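Local coordinates for fatty acid amide hydrolase (Candida albicans, PDB 6KVR), which probably hydrolyses monocarboxylic acid amides to the carboxylate and ammonium, as a member of the amidase signature family, at residues F502-P505 with T506-K509; W510-E513 with D514-Y517. All coordinates share one frame; numbering follows the deposited sequence.

Contacts 1 and 2 follow one another along the chain, on the connection that leaves strand 501-502 and runs into the short helix 512-515; their centres are about 16 Å apart. Contact 1 is partly buried, about 24 Å from the centre of the chain, whereas contact 2 lies on the surface at about 32 Å. Both are local and far from the predicted catalytic residues. In each, an aspartate carboxylate holds a backbone N-H and also meets an arginine of helix 357-372: D508 with R361 in contact 1, D514 with R360 in contact 2. Contact 1 closes a tight turn, contact 2 caps a helix; each also has a long salt bridge, D504 with K507 and E513 with K516.

Contact 1 of 2, residues F502-P505 with T506-K509; sequences FQDP and TKDK
D504 sits at the head of a type I beta turn, with K507 closing it, and its carboxylate adds an Asx turn with T506. CB of D504 lies 3.9 Å from OD2 of D508 and packs beside CG of K507. CG of D504 comes next, anti to the backbone N (chi1 -171°), a rotation that carries the carboxylate over the start of the turn. There OD1 of D504 takes two donors: the backbone N of T506 at 2.9 Å, on the anti side and close to the carboxylate plane, and OG1 of T506 at 3.0 Å, from well above that plane. Two bonds to one oxygen fix the rotation of the carboxylate and tie down the T506 hydroxyl. The other oxygen, OD2 of D504, looks onto the end of the K507 chain, meeting CE at 3.5 Å; beyond it NZ makes only a long salt bridge with OD2.

The backbone of D504 is held as well. Its O accepts from N of K507, which lies above the carbonyl plane, and from N of D508, which arrives almost in line with the C=O bond. D508 sits at the centre of an inverse gamma turn, and its carboxylate points back toward D504. R361 of helix 357-372 forms a salt bridge with OD2 of D508, anchoring the turn to that helix, while the amide of Q503 is engaged by G538 and P533. Past Q503, whose CG lies 3.5 Å from D508 OD2, that same oxygen receives the backbone N of D504 at 2.7 Å in a nearly straight bond of 165°.

Contact 2 of 2, residues W510-E513 with D514-Y517; sequences WTEE and DTKY
T511 and D514 form a capping box at the start of the short, weakly bonded helix 512-515, T511 being its N-cap. Each side chain binds the other residue's backbone N-H: OG1 of T511 accepts from N of D514 at 3.0 Å, and OD2 of D514 accepts from N of T511 at 2.9 Å in an almost straight bond (175°), on the anti side and tilted out of the carboxylate plane. The threonine's chi1 of 85° turns OG1 in toward the N-H of D514 in the first turn. Its CG2 lies against the same carboxylate oxygen.

W510 stands across D514 at about a right angle. The ring and carboxylate planes are 83° apart, and OD2 of D514 lies in the plane of the W510 ring at its edge, 3.6 Å from CE3. R360 of helix 357-372 forms a salt bridge with this oxygen and probably stabilises its negative charge, while Y531 meets the indole edge-to-face.

K516 and E513, both exposed, cross at a slant that brings CE of the lysine towards the carboxylate, but the salt bridge between K516 NZ and E513 OE1 is long. T515 folds back on the helix instead: its N and hydroxyl approach O of E512 from the same face of the carbonyl plane, and OG1 of T515 donates to that O at 2.6 Å.

Contact 1 of 2, residues F502-P505 with T506-K509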
ATOM      1  N   PHE A 502     -19.639   8.690  31.781  1.00 34.82           N
ATOM      2  CA  PHE A 502     -19.134   7.573  32.559  1.00 27.68           C
ATOM      3  C   PHE A 502     -20.298   6.667  32.900  1.00 30.88           C
ATOM      4  O   PHE A 502     -21.438   7.125  33.039  1.00 31.83           O
ATOM      5  CB  PHE A 502     -18.420   8.063  33.826  1.00 27.04           C
ATOM      6  CG  PHE A 502     -17.218   8.916  33.532  1.00 34.11           C
ATOM      7  CD1 PHE A 502     -17.370  10.222  33.062  1.00 35.82           C
ATOM      8  CD2 PHE A 502     -15.933   8.404  33.675  1.00 31.44           C
ATOM      9  CE1 PHE A 502     -16.262  11.015  32.762  1.00 35.89           C
ATOM     10  CE2 PHE A 502     -14.813   9.197  33.390  1.00 37.99           C
ATOM     11  CZ  PHE A 502     -14.983  10.504  32.926  1.00 37.14           C
ATOM     12  N   GLN A 503     -20.015   5.374  33.003  1.00 30.85           N
ATOM     13  CA  GLN A 503     -21.060   4.451  33.404  1.00 29.96           C
ATOM     14  C   GLN A 503     -21.632   4.877  34.757  1.00 33.20           C
ATOM     15  O   GLN A 503     -20.913   5.364  35.638  1.00 31.34           O
ATOM     16  CB  GLN A 503     -20.525   3.026  33.469  1.00 28.67           C
ATOM     17  CG  GLN A 503     -21.603   1.962  33.681  1.00 27.25           C
ATOM     18  CD  GLN A 503     -21.738   1.549  35.136  1.00 29.05           C
ATOM     19  OE1 GLN A 503     -21.208   2.205  36.039  1.00 30.72           O
ATOM     20  NE2 GLN A 503     -22.448   0.447  35.372  1.00 29.83           N
ATOM     21  N   ASP A 504     -22.940   4.710  34.895  1.00 35.98           N
ATOM     22  CA  ASP A 504     -23.676   5.061  36.109  1.00 37.33           C
ATOM     23  C   ASP A 504     -24.430   3.824  36.563  1.00 36.50           C
ATOM     24  O   ASP A 504     -25.407   3.424  35.901  1.00 36.76           O
ATOM     25  CB  ASP A 504     -24.644   6.213  35.835  1.00 39.88           C
ATOM     26  CG  ASP A 504     -25.268   6.768  37.105  1.00 46.58           C
ATOM     27  OD1 ASP A 504     -25.594   5.977  38.026  1.00 43.76           O
ATOM     28  OD2 ASP A 504     -25.420   8.008  37.180  1.00 48.91           O
ATOM     29  N   PRO A 505     -24.039   3.185  37.667  1.00 34.00           N
ATOM     30  CA  PRO A 505     -24.709   1.934  38.050  1.00 35.27           C
ATOM     31  C   PRO A 505     -26.181   2.115  38.390  1.00 42.25           C
ATOM     32  O   PRO A 505     -26.954   1.158  38.251  1.00 48.47           O
ATOM     33  CB  PRO A 505     -23.891   1.443  39.252  1.00 33.02           C
ATOM     34  CG  PRO A 505     -23.165   2.642  39.765  1.00 37.50           C
ATOM     35  CD  PRO A 505     -22.932   3.536  38.575  1.00 34.99           C
ATOM     36  N   THR A 506     -26.616   3.314  38.777  1.00 42.05           N
ATOM     37  CA  THR A 506     -28.032   3.489  39.076  1.00 41.36           C
ATOM     38  C   THR A 506     -28.889   3.640  37.829  1.00 47.80           C
ATOM     39  O   THR A 506     -30.118   3.622  37.940  1.00 51.24           O
ATOM     40  CB  THR A 506     -28.263   4.701  39.986  1.00 41.45           C
ATOM     41  OG1 THR A 506     -28.375   5.884  39.187  1.00 43.83           O
ATOM     42  CG2 THR A 506     -27.120   4.862  41.002  1.00 40.69           C
ATOM     43  N   LYS A 507     -28.293   3.786  36.650  1.00 45.39           N
ATOM     44  CA  LYS A 507     -29.089   3.981  35.447  1.00 43.07           C
ATOM     45  C   LYS A 507     -28.666   3.145  34.245  1.00 42.78           C
ATOM     46  O   LYS A 507     -29.485   2.977  33.333  1.00 45.49           O
ATOM     47  CB  LYS A 507     -29.096   5.463  35.047  1.00 46.99           C
ATOM     48  CG  LYS A 507     -28.139   5.856  33.956  1.00 47.41           C
ATOM     49  CD  LYS A 507     -28.243   7.360  33.673  1.00 46.86           C
ATOM     50  CE  LYS A 507     -28.116   8.175  34.951  1.00 52.51           C
ATOM     51  NZ  LYS A 507     -28.033   9.637  34.661  1.00 55.81           N
ATOM     52  N   ASP A 508     -27.454   2.588  34.212  1.00 43.42           N
ATOM     53  CA  ASP A 508     -27.022   1.776  33.071  1.00 37.50           C
ATOM     54  C   ASP A 508     -27.311   0.295  33.341  1.00 33.83           C
ATOM     55  O   ASP A 508     -26.417  -0.517  33.562  1.00 35.36           O
ATOM     56  CB  ASP A 508     -25.541   2.016  32.782  1.00 33.75           C
ATOM     57  CG  ASP A 508     -25.267   3.419  32.232  1.00 33.23           C
ATOM     58  OD1 ASP A 508     -26.068   3.882  31.394  1.00 35.90           O
ATOM     59  OD2 ASP A 508     -24.260   4.062  32.628  1.00 30.43           O
ATOM     60  N   LYS A 509     -28.595  -0.061  33.302  1.00 34.35           N
ATOM     61  CA  LYS A 509     -28.991  -1.452  33.482  1.00 34.01           C
ATOM     62  C   LYS A 509     -29.913  -1.871  32.352  1.00 36.42           C
ATOM     63  O   LYS A 509     -30.472  -1.037  31.632  1.00 37.61           O
ATOM     64  CB  LYS A 509     -29.668  -1.708  34.844  1.00 40.23           C
ATOM     65  CG  LYS A 509     -30.734  -0.721  35.254  1.00 39.91           C
ATOM     66  CD  LYS A 509     -30.857  -0.661  36.772  1.00 43.07           C
ATOM     67  CE  LYS A 509     -32.272  -0.282  37.212  1.00 54.81           C
ATOM     68  NZ  LYS A 509     -32.934   0.738  36.333  1.00 61.69           N
TER

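Contact 2 of 2, residues W510-E513 with D514-Y517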
ATOM      1  N   TRP A 510     -30.026  -3.185  32.175  1.00 34.38           N
ATOM      2  CA  TRP A 510     -30.865  -3.716  31.115  1.00 36.80           C
ATOM      3  C   TRP A 510     -32.317  -3.343  31.392  1.00 39.25           C
ATOM      4  O   TRP A 510     -32.751  -3.309  32.543  1.00 37.59           O
ATOM      5  CB  TRP A 510     -30.717  -5.240  31.031  1.00 33.80           C
ATOM      6  CG  TRP A 510     -29.343  -5.774  30.624  1.00 34.00           C
ATOM      7  CD1 TRP A 510     -28.483  -6.497  31.404  1.00 31.52           C
ATOM      8  CD2 TRP A 510     -28.704  -5.658  29.332  1.00 29.12           C
ATOM      9  NE1 TRP A 510     -27.352  -6.836  30.683  1.00 32.17           N
ATOM     10  CE2 TRP A 510     -27.457  -6.318  29.418  1.00 26.25           C
ATOM     11  CE3 TRP A 510     -29.060  -5.052  28.117  1.00 35.48           C
ATOM     12  CZ2 TRP A 510     -26.573  -6.398  28.334  1.00 28.47           C
ATOM     13  CZ3 TRP A 510     -28.167  -5.131  27.033  1.00 29.96           C
ATOM     14  CH2 TRP A 510     -26.946  -5.798  27.155  1.00 25.26           C
ATOM     15  N   THR A 511     -33.067  -3.053  30.339  1.00 39.50           N
ATOM     16  CA  THR A 511     -34.500  -2.857  30.485  1.00 42.88           C
ATOM     17  C   THR A 511     -35.248  -4.180  30.366  1.00 45.22           C
ATOM     18  O   THR A 511     -34.672  -5.227  30.054  1.00 43.13           O
ATOM     19  CB  THR A 511     -35.022  -1.889  29.435  1.00 41.35           C
ATOM     20  OG1 THR A 511     -35.297  -2.620  28.233  1.00 42.55           O
ATOM     21  CG2 THR A 511     -34.007  -0.788  29.169  1.00 43.23           C
ATOM     22  N   GLU A 512     -36.565  -4.116  30.607  1.00 43.34           N
ATOM     23  CA  GLU A 512     -37.397  -5.310  30.492  1.00 45.35           C
ATOM     24  C   GLU A 512     -37.549  -5.729  29.039  1.00 43.35           C
ATOM     25  O   GLU A 512     -37.604  -6.925  28.733  1.00 42.16           O
ATOM     26  CB  GLU A 512     -38.767  -5.068  31.132  1.00 51.87           C
ATOM     27  CG  GLU A 512     -39.594  -6.335  31.395  1.00 55.72           C
ATOM     28  CD  GLU A 512     -39.117  -7.142  32.600  1.00 64.40           C
ATOM     29  OE1 GLU A 512     -37.890  -7.320  32.783  1.00 65.56           O
ATOM     30  OE2 GLU A 512     -39.979  -7.592  33.383  1.00 68.00           O
ATOM     31  N   GLU A 513     -37.602  -4.759  28.129  1.00 44.84           N
ATOM     32  CA  GLU A 513     -37.528  -5.085  26.712  1.00 48.01           C
ATOM     33  C   GLU A 513     -36.192  -5.737  26.365  1.00 45.91           C
ATOM     34  O   GLU A 513     -36.137  -6.635  25.521  1.00 45.95           O
ATOM     35  CB  GLU A 513     -37.746  -3.826  25.874  1.00 50.97           C
ATOM     36  CG  GLU A 513     -37.931  -4.090  24.375  1.00 51.97           C
ATOM     37  CD  GLU A 513     -39.127  -4.997  24.069  1.00 68.78           C
ATOM     38  OE1 GLU A 513     -40.152  -4.914  24.796  1.00 67.76           O
ATOM     39  OE2 GLU A 513     -39.052  -5.776  23.087  1.00 66.36           O
ATOM     40  N   ASP A 514     -35.101  -5.304  27.005  1.00 40.98           N
ATOM     41  CA  ASP A 514     -33.809  -5.934  26.742  1.00 38.39           C
ATOM     42  C   ASP A 514     -33.814  -7.409  27.128  1.00 39.91           C
ATOM     43  O   ASP A 514     -33.128  -8.210  26.486  1.00 36.01           O
ATOM     44  CB  ASP A 514     -32.681  -5.206  27.486  1.00 33.28           C
ATOM     45  CG  ASP A 514     -32.381  -3.815  26.916  1.00 37.70           C
ATOM     46  OD1 ASP A 514     -32.554  -3.594  25.699  1.00 41.29           O
ATOM     47  OD2 ASP A 514     -31.974  -2.925  27.696  1.00 40.50           O
ATOM     48  N   THR A 515     -34.572  -7.794  28.167  1.00 36.26           N
ATOM     49  CA  THR A 515     -34.452  -9.161  28.681  1.00 40.34           C
ATOM     50  C   THR A 515     -35.080 -10.188  27.753  1.00 40.62           C
ATOM     51  O   THR A 515     -34.795 -11.381  27.892  1.00 44.11           O
ATOM     52  CB  THR A 515     -35.067  -9.298  30.098  1.00 43.63           C
ATOM     53  OG1 THR A 515     -36.415  -8.818  30.102  1.00 54.75           O
ATOM     54  CG2 THR A 515     -34.279  -8.513  31.128  1.00 38.68           C
ATOM     55  N   LYS A 516     -35.901  -9.760  26.801  1.00 41.21           N
ATOM     56  CA  LYS A 516     -36.461 -10.666  25.809  1.00 45.18           C
ATOM     57  C   LYS A 516     -35.692 -10.629  24.492  1.00 42.93           C
ATOM     58  O   LYS A 516     -36.211 -11.065  23.460  1.00 48.04           O
ATOM     59  CB  LYS A 516     -37.935 -10.352  25.578  1.00 47.72           C
ATOM     60  CG  LYS A 516     -38.178  -8.878  25.555  1.00 56.15           C
ATOM     61  CD  LYS A 516     -39.428  -8.459  26.314  1.00 56.48           C
ATOM     62  CE  LYS A 516     -40.668  -8.475  25.420  1.00 69.02           C
ATOM     63  NZ  LYS A 516     -41.870  -7.999  26.156  1.00 65.74           N
ATOM     64  N   TYR A 517     -34.444 -10.169  24.519  1.00 39.96           N
ATOM     65  CA  TYR A 517     -33.578 -10.233  23.352  1.00 39.11           C
ATOM     66  C   TYR A 517     -33.262 -11.686  22.992  1.00 41.13           C
ATOM     67  O   TYR A 517     -33.038 -12.532  23.866  1.00 41.72           O
ATOM     68  CB  TYR A 517     -32.298  -9.444  23.636  1.00 39.07           C
ATOM     69  CG  TYR A 517     -31.398  -9.220  22.444  1.00 37.96           C
ATOM     70  CD1 TYR A 517     -31.757  -8.336  21.426  1.00 36.84           C
ATOM     71  CD2 TYR A 517     -30.179  -9.878  22.347  1.00 36.44           C
ATOM     72  CE1 TYR A 517     -30.923  -8.127  20.329  1.00 35.52           C
ATOM     73  CE2 TYR A 517     -29.336  -9.674  21.266  1.00 36.46           C
ATOM     74  CZ  TYR A 517     -29.710  -8.801  20.262  1.00 36.01           C
ATOM     75  OH  TYR A 517     -28.864  -8.622  19.196  1.00 34.08           O
TER